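Local structure of geranyltranstransferase (Methylococcus capsulatus, 3TS7) at residues G62-V67 against D288-L293; R144-E149 against A199-P204; D212-Y217 against A281-E286; A218-L223 against E270-A275. The protein probably makes (2E,6E)-farnesyl diphosphate by joining geranyl diphosphate to isopentenyl diphosphate, as a magnesium-dependent member of the FPP/GGPP synthase family. One frame throughout, in Å; residues are numbered along the deposited sequence.

Interaction 1 (G62-V67 against D288-L293); sequences GQTIGV and DLLREL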
loop_
_atom_site.group_PDB
_atom_site.type_symbol
_atom_site.label_atom_id
_atom_site.label_comp_id
_atom_site.label_asym_id
_atom_site.label_seq_id
_atom_site.Cartn_x
_atom_site.Cartn_y
_atom_site.Cartn_z
ATOM N N GLY B 62 -14.659 -9.144 17.034
ATOM C CA GLY B 62 -13.932 -10.287 17.596
ATOM C C GLY B 62 -14.516 -10.791 18.905
ATOM O O GLY B 62 -14.666 -12.001 19.104
ATOM N N GLN B 63 -14.850 -9.856 19.786
ATOM C CA GLN B 63 -15.477 -10.168 21.071
ATOM C C GLN B 63 -16.827 -10.855 20.871
ATOM O O GLN B 63 -17.184 -11.763 21.627
ATOM C CB GLN B 63 -15.630 -8.902 21.925
ATOM C CG GLN B 63 -15.946 -9.180 23.370
ATOM C CD GLN B 63 -16.150 -7.932 24.162
ATOM O OE1 GLN B 63 -15.207 -7.187 24.432
ATOM N NE2 GLN B 63 -17.386 -7.692 24.561
ATOM N N THR B 64 -17.541 -10.453 19.819
ATOM C CA THR B 64 -18.866 -10.986 19.519
ATOM C C THR B 64 -18.816 -12.443 19.094
ATOM O O THR B 64 -19.641 -13.246 19.520
ATOM C CB THR B 64 -19.592 -10.091 18.465
ATOM O OG1 THR B 64 -19.843 -8.809 19.053
ATOM C CG2 THR B 64 -20.922 -10.692 18.003
ATOM N N ILE B 65 -17.838 -12.786 18.271
ATOM C CA ILE B 65 -17.716 -14.150 17.759
ATOM C C ILE B 65 -16.698 -14.985 18.589
ATOM O O ILE B 65 -16.389 -16.120 18.243
ATOM C CB ILE B 65 -17.323 -14.137 16.255
ATOM C CG1 ILE B 65 -15.967 -13.433 16.093
ATOM C CG2 ILE B 65 -18.419 -13.451 15.418
ATOM C CD1 ILE B 65 -15.463 -13.338 14.657
ATOM N N GLY B 66 -16.168 -14.407 19.663
ATOM C CA GLY B 66 -15.299 -15.162 20.579
ATOM C C GLY B 66 -13.844 -15.331 20.170
ATOM O O GLY B 66 -13.237 -16.359 20.460
ATOM N N VAL B 67 -13.287 -14.334 19.483
ATOM C CA VAL B 67 -11.866 -14.330 19.145
ATOM C C VAL B 67 -11.158 -13.531 20.226
ATOM O O VAL B 67 -11.582 -12.426 20.580
ATOM C CB VAL B 67 -11.572 -13.682 17.746
ATOM C CG1 VAL B 67 -10.070 -13.695 17.435
ATOM C CG2 VAL B 67 -12.320 -14.394 16.633
ATOM N N ASP B 288 -24.718 -7.455 21.848
ATOM C CA ASP B 288 -25.197 -6.183 22.412
ATOM C C ASP B 288 -24.207 -5.053 22.203
ATOM O O ASP B 288 -24.605 -3.898 22.002
ATOM C CB ASP B 288 -25.517 -6.290 23.906
ATOM C CG ASP B 288 -26.804 -7.035 24.163
ATOM O OD1 ASP B 288 -27.521 -7.328 23.173
ATOM O OD2 ASP B 288 -27.090 -7.338 25.342
ATOM N N LEU B 289 -22.921 -5.396 22.266
ATOM C CA LEU B 289 -21.865 -4.458 21.989
ATOM C C LEU B 289 -21.995 -3.858 20.586
ATOM O O LEU B 289 -21.890 -2.640 20.431
ATOM C CB LEU B 289 -20.499 -5.137 22.151
ATOM C CG LEU B 289 -19.314 -4.172 22.182
ATOM C CD1 LEU B 289 -19.360 -3.276 23.415
ATOM C CD2 LEU B 289 -18.002 -4.991 22.163
ATOM N N LEU B 290 -22.248 -4.703 19.592
ATOM C CA LEU B 290 -22.434 -4.223 18.206
ATOM C C LEU B 290 -23.726 -3.412 18.026
ATOM O O LEU B 290 -23.768 -2.458 17.240
ATOM C CB LEU B 290 -22.389 -5.380 17.219
ATOM C CG LEU B 290 -21.004 -6.050 17.085
ATOM C CD1 LEU B 290 -21.107 -7.212 16.146
ATOM C CD2 LEU B 290 -19.956 -5.044 16.588
ATOM N N ARG B 291 -24.757 -3.781 18.783
ATOM C CA ARG B 291 -26.023 -3.058 18.797
ATOM C C ARG B 291 -25.823 -1.627 19.279
ATOM O O ARG B 291 -26.321 -0.685 18.666
ATOM C CB ARG B 291 -27.072 -3.812 19.645
ATOM C CG ARG B 291 -27.587 -5.086 18.997
ATOM C CD ARG B 291 -28.647 -5.876 19.816
ATOM N NE ARG B 291 -28.906 -7.161 19.165
ATOM C CZ ARG B 291 -28.359 -8.326 19.504
ATOM N NH1 ARG B 291 -28.627 -9.399 18.801
ATOM N NH2 ARG B 291 -27.537 -8.425 20.535
ATOM N N GLU B 292 -25.066 -1.461 20.356
ATOM C CA GLU B 292 -24.775 -0.142 20.892
ATOM C C GLU B 292 -23.765 0.636 20.044
ATOM O O GLU B 292 -23.847 1.874 19.928
ATOM C CB GLU B 292 -24.247 -0.268 22.326
ATOM C CG GLU B 292 -25.289 -0.817 23.305
ATOM C CD GLU B 292 -26.414 0.175 23.598
ATOM O OE1 GLU B 292 -27.564 -0.271 23.794
ATOM O OE2 GLU B 292 -26.158 1.399 23.638
ATOM N N LEU B 293 -22.796 -0.083 19.488
ATOM C CA LEU B 293 -21.798 0.539 18.620
ATOM C C LEU B 293 -22.446 1.097 17.329
ATOM O O LEU B 293 -22.082 2.185 16.885
ATOM C CB LEU B 293 -20.673 -0.447 18.294
ATOM C CG LEU B 293 -19.458 0.119 17.555
ATOM C CD1 LEU B 293 -18.747 1.213 18.385
ATOM C CD2 LEU B 293 -18.497 -1.001 17.182
#
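Thr64 meets Leu290 and Gln63 meets Leu289, both by van der Waals contact, with no hydrogen bond or salt bridge joining the two segments. In the first pair Leu290 CD1 lies 3.5 Å from Thr64 OG1, while the methyl Thr64 CG2 is 3.9 Å from that same Leu290 CD1, so one leucine methyl is laid against both threonine branches. Thr64 CG2 stands anti to the backbone N, which puts OG1 beside that N (chi1 -66°). From there the one proton of this buried hydroxyl can serve Ala60 O, one turn back, or be shared with Glu286 O. In the second pair the extended Gln63 chain crosses Leu289 at about a right angle, and Gln63 NE2 comes to 3.7 Å from Leu289 CD2. Phe12 and Leu9 of helix 5-27 pack on Gln63 and Leu289 respectively.

Within 288-293, Arg291 NH2 forms a salt bridge to Asp288 OD1 at 2.9 Å, though the hydrogen bond is bent and weak (128°); Arg291 also holds Gly284 O and Phe283 O. Gly66, with phi 81°, turns the chain out of its helix. The contact thus sets the C-terminal turn of helix 53-65 against the first turns of helix 288-298, within the all-helical fold of polyprenyl synthases.

Interaction 2 (R144-E149 against A199-P204); sequences RIAMIE and ACLARP. With PO4 (phosphate ion), chain G.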
loop_
_atom_site.group_PDB
_atom_site.type_symbol
_atom_site.label_atom_id
_atom_site.label_comp_id
_atom_site.label_asym_id
_atom_site.label_seq_id
_atom_site.Cartn_x
_atom_site.Cartn_y
_atom_site.Cartn_z
ATOM N N ARG B 144 -4.618 -15.974 6.970
ATOM C CA ARG B 144 -3.730 -14.841 6.882
ATOM C C ARG B 144 -3.738 -14.287 5.445
ATOM O O ARG B 144 -3.855 -13.075 5.243
ATOM C CB ARG B 144 -2.317 -15.247 7.306
ATOM C CG ARG B 144 -1.462 -14.066 7.674
ATOM C CD ARG B 144 -0.001 -14.444 7.959
ATOM N NE ARG B 144 0.249 -14.831 9.353
ATOM C CZ ARG B 144 0.649 -14.006 10.314
ATOM N NH1 ARG B 144 0.881 -14.474 11.532
ATOM N NH2 ARG B 144 0.811 -12.717 10.080
ATOM N N ILE B 145 -3.685 -15.187 4.473
ATOM C CA ILE B 145 -3.710 -14.820 3.051
ATOM C C ILE B 145 -5.027 -14.125 2.740
ATOM O O ILE B 145 -5.052 -13.084 2.097
ATOM C CB ILE B 145 -3.569 -16.066 2.171
ATOM C CG1 ILE B 145 -2.121 -16.539 2.227
ATOM C CG2 ILE B 145 -3.958 -15.761 0.725
ATOM C CD1 ILE B 145 -1.883 -17.865 1.606
ATOM N N ALA B 146 -6.119 -14.690 3.246
ATOM C CA ALA B 146 -7.436 -14.081 3.068
ATOM C C ALA B 146 -7.535 -12.691 3.687
ATOM O O ALA B 146 -8.186 -11.822 3.123
ATOM C CB ALA B 146 -8.525 -15.007 3.605
ATOM N N MET B 147 -6.893 -12.466 4.836
ATOM C CA MET B 147 -6.869 -11.132 5.442
ATOM C C MET B 147 -6.181 -10.103 4.554
ATOM O O MET B 147 -6.627 -8.948 4.451
ATOM C CB MET B 147 -6.112 -11.147 6.757
ATOM C CG MET B 147 -6.858 -11.800 7.904
ATOM S SD MET B 147 -5.840 -11.748 9.373
ATOM C CE MET B 147 -6.925 -12.581 10.543
ATOM N N ILE B 148 -5.077 -10.536 3.950
ATOM C CA ILE B 148 -4.273 -9.675 3.062
ATOM C C ILE B 148 -5.093 -9.326 1.831
ATOM O O ILE B 148 -5.211 -8.142 1.481
ATOM C CB ILE B 148 -2.928 -10.342 2.663
ATOM C CG1 ILE B 148 -2.048 -10.531 3.910
ATOM C CG2 ILE B 148 -2.209 -9.509 1.593
ATOM C CD1 ILE B 148 -1.066 -11.680 3.809
ATOM N N GLU B 149 -5.691 -10.344 1.210
ATOM C CA GLU B 149 -6.570 -10.124 0.059
ATOM C C GLU B 149 -7.712 -9.179 0.379
ATOM O O GLU B 149 -8.019 -8.291 -0.422
ATOM C CB GLU B 149 -7.085 -11.446 -0.528
ATOM C CG GLU B 149 -8.225 -11.308 -1.594
ATOM C CD GLU B 149 -7.928 -10.337 -2.761
ATOM O OE1 GLU B 149 -6.764 -9.918 -2.974
ATOM O OE2 GLU B 149 -8.888 -9.975 -3.476
ATOM N N ALA B 199 -11.602 -9.580 11.501
ATOM C CA ALA B 199 -11.974 -10.263 12.754
ATOM C C ALA B 199 -12.603 -11.622 12.505
ATOM O O ALA B 199 -12.263 -12.596 13.182
ATOM C CB ALA B 199 -12.883 -9.388 13.617
ATOM N N CYS B 200 -13.514 -11.693 11.534
ATOM C CA CYS B 200 -14.124 -12.954 11.158
ATOM C C CYS B 200 -13.104 -14.000 10.707
ATOM O O CYS B 200 -13.217 -15.176 11.070
ATOM C CB CYS B 200 -15.200 -12.734 10.089
ATOM S SG CYS B 200 -16.676 -11.821 10.697
ATOM N N LEU B 201 -12.087 -13.564 9.956
ATOM C CA LEU B 201 -11.032 -14.467 9.471
ATOM C C LEU B 201 -10.092 -14.959 10.585
ATOM O O LEU B 201 -9.360 -15.925 10.384
ATOM C CB LEU B 201 -10.220 -13.795 8.347
ATOM C CG LEU B 201 -10.940 -13.622 7.005
ATOM C CD1 LEU B 201 -10.238 -12.556 6.110
ATOM C CD2 LEU B 201 -11.124 -14.959 6.278
ATOM N N ALA B 202 -10.087 -14.278 11.730
ATOM C CA ALA B 202 -9.344 -14.757 12.909
ATOM C C ALA B 202 -10.125 -15.773 13.767
ATOM O O ALA B 202 -9.673 -16.158 14.871
ATOM C CB ALA B 202 -8.867 -13.586 13.742
ATOM N N ARG B 203 -11.284 -16.208 13.257
ATOM C CA ARG B 203 -12.088 -17.255 13.892
ATOM C C ARG B 203 -12.137 -18.449 12.956
ATOM O O ARG B 203 -13.014 -18.526 12.108
ATOM C CB ARG B 203 -13.515 -16.777 14.177
ATOM C CG ARG B 203 -14.257 -17.470 15.358
ATOM C CD ARG B 203 -14.503 -18.957 15.145
ATOM N NE ARG B 203 -15.889 -19.350 15.376
ATOM C CZ ARG B 203 -16.373 -20.572 15.162
ATOM N NH1 ARG B 203 -17.656 -20.832 15.389
ATOM N NH2 ARG B 203 -15.580 -21.536 14.720
ATOM N N PRO B 204 -11.212 -19.411 13.125
ATOM C CA PRO B 204 -11.181 -20.548 12.192
ATOM C C PRO B 204 -12.531 -21.296 12.101
ATOM O O PRO B 204 -13.140 -21.615 13.124
ATOM C CB PRO B 204 -10.058 -21.434 12.765
ATOM C CG PRO B 204 -9.142 -20.425 13.483
ATOM C CD PRO B 204 -10.118 -19.473 14.118
HETATM P P PO4 G . -19.472 -17.770 17.022
HETATM O O1 PO4 G . -17.969 -17.672 16.805
HETATM O O2 PO4 G . -19.759 -17.952 18.502
HETATM O O3 PO4 G . -20.162 -16.505 16.555
HETATM O O4 PO4 G . -19.986 -18.947 16.208
#
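Leu201 lays a methyl on helix backbone: its CD1 is 3.6 Å from both Ala146 C and Met147 N, over the peptide joining those residues. This is helix packing inside the all-alpha isoprenoid synthase fold, where the end of helix 177-201 and the turn after it lean on helix 141-155. The other leucine methyl, Leu201 CD2, touches Ala146 CB at 3.7 Å. Met147 and Leu201 run past each other in opposite directions. With CG anti to the carbonyl carbon (chi1 -74°) and the rest extended, Met147 reaches alongside Leu201 until its CE is 3.9 Å from Ala202 CB. Further along helix 141-155, Glu149 OE1 hydrogen-bonds to His129 of the second subunit, placing this helix near the dimer interface.

Arg203 takes no part in that packing but holds a phosphate, probably from the crystallisation liquor, at the edge of its guanidinium and in its plane. Arg203 NH2 gives Pro204 O a 2.9 Å bond, 19° out of the guanidinium plane. A leucine in its place would probably leave the phosphate with Gln210 but without its charged mate, and Pro204 O without this donor. Arg203 NE reaches phosphate O1 at 3.0 Å, and Arg203 NH1 reaches O4 at 3.1 Å, both nearly straight at 163°.

Interaction 3 (D212-Y217 against A281-E286); sequences DRLDHY and AGFGPE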
loop_
_atom_site.group_PDB
_atom_site.type_symbol
_atom_site.label_atom_id
_atom_site.label_comp_id
_atom_site.label_asym_id
_atom_site.label_seq_id
_atom_site.Cartn_x
_atom_site.Cartn_y
_atom_site.Cartn_z
ATOM N N ASP B 212 -21.440 -13.199 6.408
ATOM C CA ASP B 212 -22.400 -12.423 5.578
ATOM C C ASP B 212 -23.230 -11.469 6.405
ATOM O O ASP B 212 -23.418 -10.321 6.018
ATOM C CB ASP B 212 -23.340 -13.347 4.783
ATOM C CG ASP B 212 -22.596 -14.271 3.826
ATOM O OD1 ASP B 212 -23.242 -15.184 3.269
ATOM O OD2 ASP B 212 -21.369 -14.105 3.633
ATOM N N ARG B 213 -23.729 -11.932 7.558
ATOM C CA ARG B 213 -24.528 -11.049 8.426
ATOM C C ARG B 213 -23.718 -9.896 8.972
ATOM O O ARG B 213 -24.177 -8.755 9.008
ATOM C CB ARG B 213 -25.140 -11.818 9.601
ATOM C CG ARG B 213 -26.267 -12.752 9.230
ATOM C CD ARG B 213 -26.797 -13.450 10.500
ATOM N NE ARG B 213 -27.988 -14.244 10.219
ATOM C CZ ARG B 213 -29.239 -13.806 10.349
ATOM N NH1 ARG B 213 -30.254 -14.613 10.056
ATOM N NH2 ARG B 213 -29.482 -12.569 10.770
ATOM N N LEU B 214 -22.500 -10.187 9.399
ATOM C CA LEU B 214 -21.681 -9.156 10.000
ATOM C C LEU B 214 -21.173 -8.185 8.938
ATOM O O LEU B 214 -21.019 -6.990 9.212
ATOM C CB LEU B 214 -20.516 -9.773 10.787
ATOM C CG LEU B 214 -20.914 -10.395 12.130
ATOM C CD1 LEU B 214 -19.834 -11.373 12.622
ATOM C CD2 LEU B 214 -21.162 -9.305 13.145
ATOM N N ASP B 215 -20.878 -8.710 7.764
ATOM C CA ASP B 215 -20.632 -7.854 6.584
ATOM C C ASP B 215 -21.817 -6.933 6.253
ATOM O O ASP B 215 -21.629 -5.721 6.037
ATOM C CB ASP B 215 -20.275 -8.689 5.359
ATOM C CG ASP B 215 -19.922 -7.812 4.174
ATOM O OD1 ASP B 215 -18.939 -7.033 4.260
ATOM O OD2 ASP B 215 -20.651 -7.867 3.183
ATOM N N HIS B 216 -23.032 -7.489 6.242
ATOM C CA HIS B 216 -24.243 -6.639 6.064
ATOM C C HIS B 216 -24.413 -5.608 7.164
ATOM O O HIS B 216 -24.755 -4.455 6.881
ATOM C CB HIS B 216 -25.524 -7.476 5.876
ATOM C CG HIS B 216 -26.625 -6.719 5.196
ATOM N ND1 HIS B 216 -26.519 -6.260 3.899
ATOM C CD2 HIS B 216 -27.839 -6.311 5.638
ATOM C CE1 HIS B 216 -27.622 -5.609 3.571
ATOM N NE2 HIS B 216 -28.440 -5.629 4.606
ATOM N N TYR B 217 -24.130 -5.987 8.419
ATOM C CA TYR B 217 -24.089 -5.020 9.526
ATOM C C TYR B 217 -23.099 -3.895 9.206
ATOM O O TYR B 217 -23.394 -2.692 9.392
ATOM C CB TYR B 217 -23.701 -5.735 10.850
ATOM C CG TYR B 217 -23.300 -4.827 11.973
ATOM C CD1 TYR B 217 -24.255 -4.306 12.857
ATOM C CD2 TYR B 217 -21.967 -4.477 12.169
ATOM C CE1 TYR B 217 -23.884 -3.464 13.885
ATOM C CE2 TYR B 217 -21.590 -3.642 13.197
ATOM C CZ TYR B 217 -22.546 -3.146 14.060
ATOM O OH TYR B 217 -22.166 -2.302 15.078
ATOM N N ALA B 281 -29.509 -10.580 14.175
ATOM C CA ALA B 281 -30.489 -11.581 14.669
ATOM C C ALA B 281 -29.907 -12.992 14.864
ATOM O O ALA B 281 -30.474 -13.825 15.587
ATOM C CB ALA B 281 -31.716 -11.639 13.720
ATOM N N GLY B 282 -28.769 -13.269 14.237
ATOM C CA GLY B 282 -28.114 -14.564 14.409
ATOM C C GLY B 282 -27.257 -14.628 15.664
ATOM O O GLY B 282 -26.633 -15.650 15.952
ATOM N N PHE B 283 -27.230 -13.542 16.418
ATOM C CA PHE B 283 -26.461 -13.481 17.651
ATOM C C PHE B 283 -27.340 -13.110 18.834
ATOM O O PHE B 283 -28.353 -12.435 18.671
ATOM C CB PHE B 283 -25.353 -12.451 17.508
ATOM C CG PHE B 283 -24.401 -12.745 16.378
ATOM C CD1 PHE B 283 -24.610 -12.196 15.109
ATOM C CD2 PHE B 283 -23.312 -13.584 16.580
ATOM C CE1 PHE B 283 -23.730 -12.491 14.047
ATOM C CE2 PHE B 283 -22.429 -13.872 15.537
ATOM C CZ PHE B 283 -22.635 -13.335 14.277
ATOM N N GLY B 284 -26.923 -13.528 20.027
ATOM C CA GLY B 284 -27.625 -13.186 21.259
ATOM C C GLY B 284 -27.039 -11.962 21.928
ATOM O O GLY B 284 -26.590 -11.036 21.228
ATOM N N PRO B 285 -27.017 -11.940 23.293
ATOM C CA PRO B 285 -26.512 -10.756 24.001
ATOM C C PRO B 285 -25.011 -10.482 23.806
ATOM O O PRO B 285 -24.578 -9.364 24.089
ATOM C CB PRO B 285 -26.825 -11.059 25.489
ATOM C CG PRO B 285 -26.880 -12.517 25.559
ATOM C CD PRO B 285 -27.517 -12.949 24.244
ATOM N N GLU B 286 -24.245 -11.461 23.308
ATOM C CA GLU B 286 -22.818 -11.221 22.913
ATOM C C GLU B 286 -22.705 -10.164 21.819
ATOM O O GLU B 286 -21.630 -9.583 21.619
ATOM C CB GLU B 286 -22.068 -12.459 22.368
ATOM C CG GLU B 286 -22.646 -13.862 22.513
ATOM C CD GLU B 286 -23.942 -14.080 21.751
ATOM O OE1 GLU B 286 -23.968 -14.345 20.520
ATOM O OE2 GLU B 286 -24.960 -13.999 22.438
#
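Arg213 and Gly282 bring the backbones closest, their CA atoms 7.8 Å apart, where one turn of helix 208-237 faces the loop that leads from helix 262-279 to helix 288-298. No backbone hydrogen bond crosses between the two. Gly282 is where the arginine passes: Gly282 N lies over one face of the Arg213 guanidinium, 3.6 Å from NH2, and a CB at Gly282 would crowd Arg213 CD. The charge itself is answered within its own helix, by a salt bridge from Arg213 NE to Glu209, while NH2 makes a weak hydrogen bond to Ser279 O.

Deeper in, Leu214 meets Phe283 at about a right angle. Leu214 CG stands anti to the carbonyl carbon (chi1 -75°), which carries CD1 to 3.8 Å from Phe283 CZ, and Leu214 CG itself is 4.0 Å from Phe283 CE1. Leu214 also packs on Leu290, Ile65 and Cys200. An alanine here would be likely to open a gap beside Phe283 CZ and CE1 and deprive those three of a shared apolar neighbour. Within the loop, Gly284 N bonds to Glu286 OE1 at 3.1 Å from the syn side of the carboxylate. Phe283 on Leu214 and Arg213 against Gly282 thus pack this interhelical loop on helix 208-237 in the all-alpha fold of polyprenyl synthases.

Interaction 4 (A218-L223 against E270-A275); sequences AKCIGL and EEMHEA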
loop_
_atom_site.group_PDB
_atom_site.type_symbol
_atom_site.label_atom_id
_atom_site.label_comp_id
_atom_site.label_asym_id
_atom_site.label_seq_id
_atom_site.Cartn_x
_atom_site.Cartn_y
_atom_site.Cartn_z
ATOM N N ALA B 218 -21.910 -4.297 8.756
ATOM C CA ALA B 218 -20.826 -3.351 8.451
ATOM C C ALA B 218 -21.205 -2.391 7.308
ATOM O O ALA B 218 -21.054 -1.156 7.438
ATOM C CB ALA B 218 -19.531 -4.135 8.123
ATOM N N LYS B 219 -21.763 -2.964 6.247
ATOM C CA LYS B 219 -22.226 -2.205 5.064
ATOM C C LYS B 219 -23.297 -1.171 5.432
ATOM O O LYS B 219 -23.208 0.005 5.041
ATOM C CB LYS B 219 -22.760 -3.162 3.991
ATOM C CG LYS B 219 -23.258 -2.441 2.729
ATOM C CD LYS B 219 -23.745 -3.405 1.683
ATOM C CE LYS B 219 -24.002 -2.688 0.354
ATOM N NZ LYS B 219 -24.406 -3.675 -0.678
ATOM N N CYS B 220 -24.279 -1.609 6.231
ATOM C CA CYS B 220 -25.382 -0.737 6.650
ATOM C C CYS B 220 -24.923 0.374 7.591
ATOM O O CYS B 220 -25.333 1.515 7.421
ATOM C CB CYS B 220 -26.546 -1.556 7.244
ATOM S SG CYS B 220 -27.314 -2.687 6.088
ATOM N N ILE B 221 -24.045 0.095 8.563
ATOM C CA ILE B 221 -23.601 1.214 9.397
ATOM C C ILE B 221 -22.723 2.226 8.632
ATOM O O ILE B 221 -22.777 3.430 8.907
ATOM C CB ILE B 221 -22.950 0.822 10.756
ATOM C CG1 ILE B 221 -21.566 0.232 10.583
ATOM C CG2 ILE B 221 -23.869 -0.132 11.572
ATOM C CD1 ILE B 221 -20.948 -0.187 11.920
ATOM N N GLY B 222 -21.947 1.724 7.671
ATOM C CA GLY B 222 -21.075 2.562 6.851
ATOM C C GLY B 222 -21.914 3.548 6.041
ATOM O O GLY B 222 -21.620 4.737 6.005
ATOM N N LEU B 223 -22.982 3.054 5.429
ATOM C CA LEU B 223 -23.834 3.919 4.616
ATOM C C LEU B 223 -24.590 4.911 5.481
ATOM O O LEU B 223 -24.607 6.109 5.195
ATOM C CB LEU B 223 -24.802 3.086 3.776
ATOM C CG LEU B 223 -24.204 2.506 2.497
ATOM C CD1 LEU B 223 -25.053 1.361 2.008
ATOM C CD2 LEU B 223 -24.026 3.593 1.404
ATOM N N GLU B 270 -32.307 5.918 8.897
ATOM C CA GLU B 270 -33.103 5.097 9.808
ATOM C C GLU B 270 -33.319 3.686 9.272
ATOM O O GLU B 270 -33.161 2.708 10.012
ATOM C CB GLU B 270 -34.429 5.808 10.167
ATOM C CG GLU B 270 -35.529 4.921 10.798
ATOM C CD GLU B 270 -35.120 4.271 12.130
ATOM O OE1 GLU B 270 -34.250 4.813 12.831
ATOM O OE2 GLU B 270 -35.689 3.217 12.483
ATOM N N GLU B 271 -33.624 3.570 7.978
ATOM C CA GLU B 271 -33.827 2.263 7.343
ATOM C C GLU B 271 -32.543 1.412 7.322
ATOM O O GLU B 271 -32.576 0.194 7.498
ATOM C CB GLU B 271 -34.350 2.451 5.913
ATOM C CG GLU B 271 -34.667 1.146 5.172
ATOM C CD GLU B 271 -34.814 1.334 3.656
ATOM O OE1 GLU B 271 -35.071 0.328 2.954
ATOM O OE2 GLU B 271 -34.676 2.479 3.167
ATOM N N MET B 272 -31.422 2.067 7.093
ATOM C CA MET B 272 -30.124 1.399 7.130
ATOM C C MET B 272 -29.798 0.933 8.558
ATOM O O MET B 272 -29.315 -0.193 8.760
ATOM C CB MET B 272 -29.053 2.358 6.603
ATOM C CG MET B 272 -29.097 2.607 5.078
ATOM S SD MET B 272 -28.810 1.059 4.194
ATOM C CE MET B 272 -30.448 0.655 3.547
ATOM N N HIS B 273 -30.075 1.808 9.523
ATOM C CA HIS B 273 -29.904 1.515 10.937
ATOM C C HIS B 273 -30.706 0.272 11.344
ATOM O O HIS B 273 -30.167 -0.612 12.020
ATOM C CB HIS B 273 -30.239 2.731 11.803
ATOM C CG HIS B 273 -29.732 2.633 13.210
ATOM N ND1 HIS B 273 -29.665 3.726 14.054
ATOM C CD2 HIS B 273 -29.239 1.583 13.916
ATOM C CE1 HIS B 273 -29.172 3.346 15.222
ATOM N NE2 HIS B 273 -28.911 2.051 15.165
ATOM N N GLU B 274 -31.959 0.185 10.900
ATOM C CA GLU B 274 -32.785 -0.999 11.121
ATOM C C GLU B 274 -32.219 -2.264 10.525
ATOM O O GLU B 274 -32.303 -3.322 11.136
ATOM C CB GLU B 274 -34.199 -0.808 10.547
ATOM C CG GLU B 274 -34.977 0.315 11.214
ATOM C CD GLU B 274 -36.241 0.710 10.461
ATOM O OE1 GLU B 274 -36.776 1.802 10.743
ATOM O OE2 GLU B 274 -36.713 -0.068 9.606
ATOM N N ALA B 275 -31.700 -2.164 9.303
ATOM C CA ALA B 275 -31.148 -3.316 8.610
ATOM C C ALA B 275 -29.851 -3.801 9.309
ATOM O O ALA B 275 -29.620 -4.998 9.385
ATOM C CB ALA B 275 -30.883 -2.979 7.131
#
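Cys220 and Met272 bring two antiparallel helices of the all-alpha polyprenyl synthase fold close together, their CA atoms only 5.2 Å apart. The axes of 218-223 and 270-275 approach to 8.2 Å, with 157° between their directions. Along the Cys220 side chain, CB comes first and sits 3.4 Å from Met272 O, so the methylene lies against the neighbouring backbone. SG stands anti to the carbonyl carbon (chi1 -63°), and that turn aims it along the partner helix to Ala275 CB, at 3.7 Å, one turn on from Met272. The same sulfur is 4.5 Å from Met272 SD, a loose apolar neighbour.

The contact is roughly reciprocal, since Met272 CB faces Cys220 O at 3.9 Å. A small cysteine at the closest point and an alanine after it thus go with this close approach of the two helices, with no hydrogen bond between the segments. On the next face Ile221 turns to Ala294, Ile297 and Ile298, so helix 208-237 also packs on helix 288-298, and through Ala218 and Leu223 on helix 177-201. Met272 is folded back on itself, bent at chi2 (-62°) and again at chi3, which brings its sulfur round to the cysteine and to Leu223, with Met272 SD 4.4 Å from Leu223 CD1.

Helix 208-237 ties the set together: interactions 3 and 4 use successive turns of it, with centres 13 Å apart. Interaction 3 is closest to interaction 1, at 9 Å between centres, and is joined to it by a probable hydrogen bond from Tyr217 OH to Leu290 O (2.7 Å), with Leu214 CD2 on Leu290 CD1 (3.7 Å). Interaction 2 reaches both: Val67 CG2 packs on Arg203 CB (3.6 Å) and Cys200 SG on Leu214 CD1 (3.7 Å). It stays 24 Å from interaction 4, centre to centre. A phosphate, probably from the crystallisation liquor and not by itself a mark of the active site, lies between Arg203 of interaction 2 and Phe283 of interaction 3, about 4 Å from the phenylalanine side chain.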